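Local coordinates for hypothetical protein TM1553 (Thermotoga maritima, PDB 1VRM) that probably acts as a flavin transferase of the ApbE family, using FAD to attach FMN covalently to target proteins, at residues 24-29 and 50-55; 169-174 and 187-192. One frame throughout, in Å; residues are numbered along the deposited sequence.

Interaction 1 (24-29 and 50-55)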
loop_
_atom_site.group_PDB
_atom_site.type_symbol
_atom_site.label_atom_id
_atom_site.label_comp_id
_atom_site.label_asym_id
_atom_site.label_seq_id
_atom_site.Cartn_x
_atom_site.Cartn_y
_atom_site.Cartn_z
ATOM N N PHE A 24 0.470 -4.949 -15.950
ATOM C CA PHE A 24 -0.297 -5.329 -14.793
ATOM C C PHE A 24 0.674 -6.059 -13.860
ATOM O O PHE A 24 1.383 -7.010 -14.260
ATOM C CB PHE A 24 -1.498 -6.171 -15.231
ATOM C CG PHE A 24 -2.450 -5.390 -16.076
ATOM C CD1 PHE A 24 -3.407 -4.635 -15.510
ATOM C CD2 PHE A 24 -2.325 -5.361 -17.444
ATOM C CE1 PHE A 24 -4.304 -3.864 -16.266
ATOM C CE2 PHE A 24 -3.209 -4.570 -18.226
ATOM C CZ PHE A 24 -4.183 -3.817 -17.618
ATOM N N ALA A 25 0.705 -5.596 -12.612
ATOM C CA ALA A 25 1.507 -6.227 -11.581
ATOM C C ALA A 25 0.937 -5.727 -10.271
ATOM O O ALA A 25 0.220 -4.728 -10.268
ATOM C CB ALA A 25 2.986 -5.838 -11.726
ATOM N N LEU A 26 1.356 -6.334 -9.169
ATOM C CA LEU A 26 1.036 -5.873 -7.819
ATOM C C LEU A 26 -0.479 -5.787 -7.617
ATOM O O LEU A 26 -0.995 -4.942 -6.876
ATOM C CB LEU A 26 1.735 -4.542 -7.568
ATOM C CG LEU A 26 3.274 -4.505 -7.699
ATOM C CD1 LEU A 26 3.789 -3.110 -7.837
ATOM C CD2 LEU A 26 3.872 -5.220 -6.468
ATOM N N GLY A 27 -1.191 -6.684 -8.306
ATOM C CA GLY A 27 -2.626 -6.722 -8.295
ATOM C C GLY A 27 -3.364 -5.541 -8.901
ATOM O O GLY A 27 -4.553 -5.376 -8.653
ATOM N N THR A 28 -2.686 -4.776 -9.743
ATOM C CA THR A 28 -3.224 -3.554 -10.267
ATOM C C THR A 28 -2.588 -3.282 -11.628
ATOM O O THR A 28 -1.971 -4.177 -12.232
ATOM C CB THR A 28 -3.002 -2.401 -9.227
ATOM O OG1 THR A 28 -3.766 -1.227 -9.566
ATOM C CG2 THR A 28 -1.507 -2.051 -9.011
ATOM N N SER A 29 -2.804 -2.078 -12.136
ATOM C CA SER A 29 -2.128 -1.622 -13.328
ATOM C C SER A 29 -0.918 -0.805 -12.873
ATOM O O SER A 29 -0.974 -0.125 -11.839
ATOM C CB SER A 29 -3.059 -0.792 -14.214
ATOM O OG SER A 29 -3.643 0.202 -13.435
ATOM N N GLU A 50 10.184 -6.117 -14.330
ATOM C CA GLU A 50 10.566 -7.469 -13.835
ATOM C C GLU A 50 10.559 -7.488 -12.306
ATOM O O GLU A 50 10.062 -8.440 -11.699
ATOM C CB GLU A 50 11.932 -7.867 -14.345
ATOM C CG GLU A 50 11.941 -8.075 -15.854
ATOM C CD GLU A 50 13.361 -8.396 -16.380
ATOM O OE1 GLU A 50 14.312 -8.539 -15.578
ATOM O OE2 GLU A 50 13.478 -8.466 -17.616
ATOM N N ASP A 51 11.107 -6.454 -11.687
ATOM C CA ASP A 51 11.124 -6.418 -10.195
ATOM C C ASP A 51 9.705 -6.328 -9.619
ATOM O O ASP A 51 9.380 -6.963 -8.608
ATOM C CB ASP A 51 11.979 -5.285 -9.712
ATOM C CG ASP A 51 12.358 -5.428 -8.269
ATOM O OD1 ASP A 51 12.958 -6.470 -7.953
ATOM O OD2 ASP A 51 12.075 -4.493 -7.457
HETATM N N MSE A 52 8.863 -5.524 -10.249
HETATM C CA MSE A 52 7.472 -5.380 -9.773
HETATM C C MSE A 52 6.745 -6.721 -9.830
HETATM O O MSE A 52 6.014 -7.094 -8.890
HETATM C CB MSE A 52 6.710 -4.309 -10.555
HETATM C CG MSE A 52 7.235 -2.980 -10.250
HETATM SE SE MSE A 52 6.268 -1.676 -11.469
HETATM C CE MSE A 52 5.655 -0.401 -10.044
ATOM N N LYS A 53 6.949 -7.448 -10.924
ATOM C CA LYS A 53 6.362 -8.780 -11.055
ATOM C C LYS A 53 6.970 -9.761 -10.059
ATOM O O LYS A 53 6.243 -10.552 -9.436
ATOM C CB LYS A 53 6.473 -9.295 -12.479
ATOM C CG LYS A 53 5.633 -8.482 -13.462
ATOM C CD LYS A 53 5.832 -8.955 -14.879
ATOM C CE LYS A 53 4.807 -8.305 -15.796
ATOM N NZ LYS A 53 3.447 -8.298 -15.195
ATOM N N ARG A 54 8.270 -9.695 -9.866
ATOM C CA ARG A 54 8.950 -10.550 -8.908
ATOM C C ARG A 54 8.339 -10.396 -7.493
ATOM O O ARG A 54 8.012 -11.356 -6.822
ATOM C CB ARG A 54 10.418 -10.191 -8.859
ATOM C CG ARG A 54 11.229 -11.006 -7.866
ATOM C CD ARG A 54 12.647 -10.515 -7.761
ATOM N NE ARG A 54 12.704 -9.214 -7.138
ATOM C CZ ARG A 54 12.638 -9.040 -5.821
ATOM N NH1 ARG A 54 12.567 -10.107 -5.010
ATOM N NH2 ARG A 54 12.669 -7.823 -5.319
ATOM N N ILE A 55 8.194 -9.161 -7.069
ATOM C CA ILE A 55 7.617 -8.808 -5.758
ATOM C C ILE A 55 6.150 -9.294 -5.707
ATOM O O ILE A 55 5.668 -9.776 -4.683
ATOM C CB ILE A 55 7.724 -7.274 -5.512
ATOM C CG1 ILE A 55 9.180 -6.944 -5.325
ATOM C CG2 ILE A 55 6.771 -6.832 -4.414
ATOM C CD1 ILE A 55 9.433 -5.483 -5.397
#

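Interaction 2 (169-174 and 187-192)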
loop_
_atom_site.group_PDB
_atom_site.type_symbol
_atom_site.label_atom_id
_atom_site.label_comp_id
_atom_site.label_asym_id
_atom_site.label_seq_id
_atom_site.Cartn_x
_atom_site.Cartn_y
_atom_site.Cartn_z
ATOM N N TYR A 169 6.575 -0.521 -1.351
ATOM C CA TYR A 169 7.874 -1.168 -1.354
ATOM C C TYR A 169 8.412 -1.333 -2.791
ATOM O O TYR A 169 9.557 -0.975 -3.075
ATOM C CB TYR A 169 7.734 -2.513 -0.659
ATOM C CG TYR A 169 8.999 -3.323 -0.751
ATOM C CD1 TYR A 169 10.136 -2.902 -0.095
ATOM C CD2 TYR A 169 9.084 -4.479 -1.509
ATOM C CE1 TYR A 169 11.322 -3.604 -0.170
ATOM C CE2 TYR A 169 10.299 -5.192 -1.602
ATOM C CZ TYR A 169 11.385 -4.762 -0.929
ATOM O OH TYR A 169 12.610 -5.436 -0.987
ATOM N N ALA A 170 7.562 -1.884 -3.657
ATOM C CA ALA A 170 7.925 -2.104 -5.077
ATOM C C ALA A 170 8.267 -0.757 -5.730
ATOM O O ALA A 170 9.228 -0.661 -6.540
ATOM C CB ALA A 170 6.828 -2.754 -5.794
ATOM N N LEU A 171 7.501 0.276 -5.404
ATOM C CA LEU A 171 7.746 1.587 -6.007
ATOM C C LEU A 171 9.081 2.164 -5.570
ATOM O O LEU A 171 9.766 2.787 -6.357
ATOM C CB LEU A 171 6.635 2.586 -5.736
ATOM C CG LEU A 171 5.335 2.194 -6.459
ATOM C CD1 LEU A 171 4.163 3.008 -5.895
ATOM C CD2 LEU A 171 5.421 2.364 -7.940
ATOM N N ASP A 172 9.392 2.037 -4.293
ATOM C CA ASP A 172 10.679 2.495 -3.793
ATOM C C ASP A 172 11.828 1.703 -4.471
ATOM O O ASP A 172 12.812 2.292 -4.879
ATOM C CB ASP A 172 10.746 2.394 -2.285
ATOM C CG ASP A 172 9.891 3.455 -1.606
ATOM O OD1 ASP A 172 9.608 4.520 -2.255
ATOM O OD2 ASP A 172 9.472 3.213 -0.436
ATOM N N ARG A 173 11.676 0.383 -4.591
ATOM C CA ARG A 173 12.660 -0.430 -5.318
ATOM C C ARG A 173 12.795 0.012 -6.775
ATOM O O ARG A 173 13.903 0.090 -7.316
ATOM C CB ARG A 173 12.308 -1.898 -5.259
ATOM C CG ARG A 173 12.892 -2.475 -3.983
ATOM C CD ARG A 173 12.883 -3.935 -3.976
ATOM N NE ARG A 173 13.505 -4.509 -5.157
ATOM C CZ ARG A 173 14.772 -4.854 -5.273
ATOM N NH1 ARG A 173 15.604 -4.714 -4.243
ATOM N NH2 ARG A 173 15.205 -5.392 -6.416
ATOM N N ALA A 174 11.683 0.300 -7.402
ATOM C CA ALA A 174 11.691 0.731 -8.786
ATOM C C ALA A 174 12.558 1.970 -8.979
ATOM O O ALA A 174 13.357 2.019 -9.913
ATOM C CB ALA A 174 10.287 0.939 -9.297
ATOM N N GLY A 187 11.725 10.740 -14.291
ATOM C CA GLY A 187 10.455 10.054 -14.517
ATOM C C GLY A 187 9.765 9.679 -13.210
ATOM O O GLY A 187 9.980 10.290 -12.147
ATOM N N PHE A 188 8.858 8.717 -13.331
ATOM C CA PHE A 188 8.048 8.288 -12.202
ATOM C C PHE A 188 7.575 6.871 -12.447
ATOM O O PHE A 188 7.606 6.373 -13.587
ATOM C CB PHE A 188 6.857 9.217 -11.965
ATOM C CG PHE A 188 5.853 9.197 -13.064
ATOM C CD1 PHE A 188 4.808 8.262 -13.027
ATOM C CD2 PHE A 188 5.916 10.126 -14.094
ATOM C CE1 PHE A 188 3.892 8.221 -14.040
ATOM C CE2 PHE A 188 4.988 10.111 -15.100
ATOM C CZ PHE A 188 3.979 9.141 -15.055
ATOM N N VAL A 189 7.207 6.211 -11.365
ATOM C CA VAL A 189 6.548 4.926 -11.457
ATOM C C VAL A 189 5.235 4.994 -10.707
ATOM O O VAL A 189 5.180 5.627 -9.647
ATOM C CB VAL A 189 7.387 3.815 -10.854
ATOM C CG1 VAL A 189 6.747 2.450 -11.107
ATOM C CG2 VAL A 189 8.819 3.851 -11.401
ATOM N N GLU A 190 4.226 4.322 -11.228
ATOM C CA GLU A 190 2.878 4.358 -10.656
ATOM C C GLU A 190 2.389 2.922 -10.570
ATOM O O GLU A 190 2.652 2.113 -11.465
ATOM C CB GLU A 190 1.974 5.169 -11.566
ATOM C CG GLU A 190 0.609 5.420 -11.048
ATOM C CD GLU A 190 -0.197 6.310 -11.993
ATOM O OE1 GLU A 190 0.376 6.795 -12.994
ATOM O OE2 GLU A 190 -1.405 6.506 -11.727
ATOM N N ALA A 191 1.688 2.628 -9.481
ATOM C CA ALA A 191 1.011 1.340 -9.328
ATOM C C ALA A 191 -0.282 1.625 -8.624
ATOM O O ALA A 191 -0.288 2.130 -7.506
ATOM C CB ALA A 191 1.863 0.363 -8.578
ATOM N N GLY A 192 -1.376 1.359 -9.307
ATOM C CA GLY A 192 -2.697 1.535 -8.727
ATOM C C GLY A 192 -2.873 2.876 -8.044
ATOM O O GLY A 192 -3.365 2.965 -6.892
#

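Interaction 1 (24-29 and 50-55)
Leu-26 of the turn at 25-28 leans onto helix 41-58, where Met-52, a selenomethionine, and Ile-55 receive it. From CB the chain turns so that CG lies anti to its own carbonyl carbon (chi1 -58°), and CG comes 4.0 Å from the carbonyl O of Met-52. The branches then part. CD1 meets the CE methyl of Met-52 at 4.0 Å, the two side chains running roughly at a right angle, while CD2 settles 3.7 Å from Met-52 O and 3.9 Å from Ile-55 CG2. An alanine here would probably leave a gap beside Met-52 CE and Ile-55 CG2, with both side chains less firmly held.

Strands 19-25 and 28-35 form a beta hairpin whose two-residue type I' turn is made by Leu-26 and Gly-27, both at positive phi. The turn is closed by backbone bonds between Ala-25 and Thr-28, one in each direction. It presents Leu-26 to the helix, while the helix also lies against strand 28-35, where Met-52 touches Val-30. The hydroxyl of Thr-56, one residue past the helix segment, hydrogen-bonds both Leu-26 N and Met-52 O, so these two backbone atoms beside the leucine are engaged.

Ala-25 supplies a smaller patch: its CB is 4.2 Å from Met-52 CB and 4.1 Å from Lys-53 CG. At the margin, Lys-53 is bent at its last torsion (chi4 -44°) and brings NZ 2.6 Å from Phe-24 O, a doubtful detail because this lysine has two conformers. Farther round the helix, Arg-54 takes Asp-51 side-on, NE and NH2 both reaching OD1 from one face of the carboxylate, with NE at 2.9 Å.

Interaction 2 (169-174 and 187-192)
In Leu-171, CG stands anti to the residue's own carbonyl carbon (chi1 -68°), and CD2 beyond it reaches the strand; in the conformer of Val-189 described here, one of two, CG1 is anti to the backbone N (chi1 -173°), which sets this methyl against the leucine and leaves CG2 for Ala-174. Leu-171 CD2 does most of the touching. It lies 3.4 Å from Val-189 CG1, tighter than ordinary carbon contact, but with the valine in two conformers the closeness is doubtful. The same methyl lies against the strand backbone, 3.7 Å from Val-189 O, and is 4.1 Å from Ala-191 CB. One helical turn on, Ala-174 CB rests 3.9 Å from Val-189 CG2 in that same conformer.

The helix runs nearly antiparallel to the strand that follows it in the chain, at 159° between their directions, with the short axes 8.7 Å apart at closest approach. This is a helix laid on the face of an antiparallel sheet. Val-189 and Ala-191 direct their CB atoms to the helix, whereas Glu-190, between them, sends its CB away. Helix 41-58 joins the same layer, since Met-52 touches both Leu-171 and Val-189.

No hydrogen bond passes between the two segments. Val-189 and Glu-190 make backbone bonds within the sheet, to Arg-196 and Arg-31 respectively, and Asp-172 pairs with Arg-196 outside the contact. What joins helix to strand here is therefore apolar and depends on the shapes of small methyl groups meeting in a buried interface, not on directional bonds.

How the interactions relate
Interactions 1 and 2 have centres about 10 Å apart on the same side of the chain's centre, and they come in series: interaction 1 closes before interaction 2 opens. Helices 41-58 and 166-181 both lie on one antiparallel sheet, in which strands 28-35 and 186-191 are neighbours. A probable hydrogen bond from Gly-192 N to Ser-29 O (3.0 Å) ties the loop residue just past strand 186-191 to strand 28-35. Between the helices, Asp-51 OD2 and Arg-173 NE form a salt bridge at 2.7 Å. Parts far apart in sequence thus pack two helices side by side on the sheet of this ApbE-family protein.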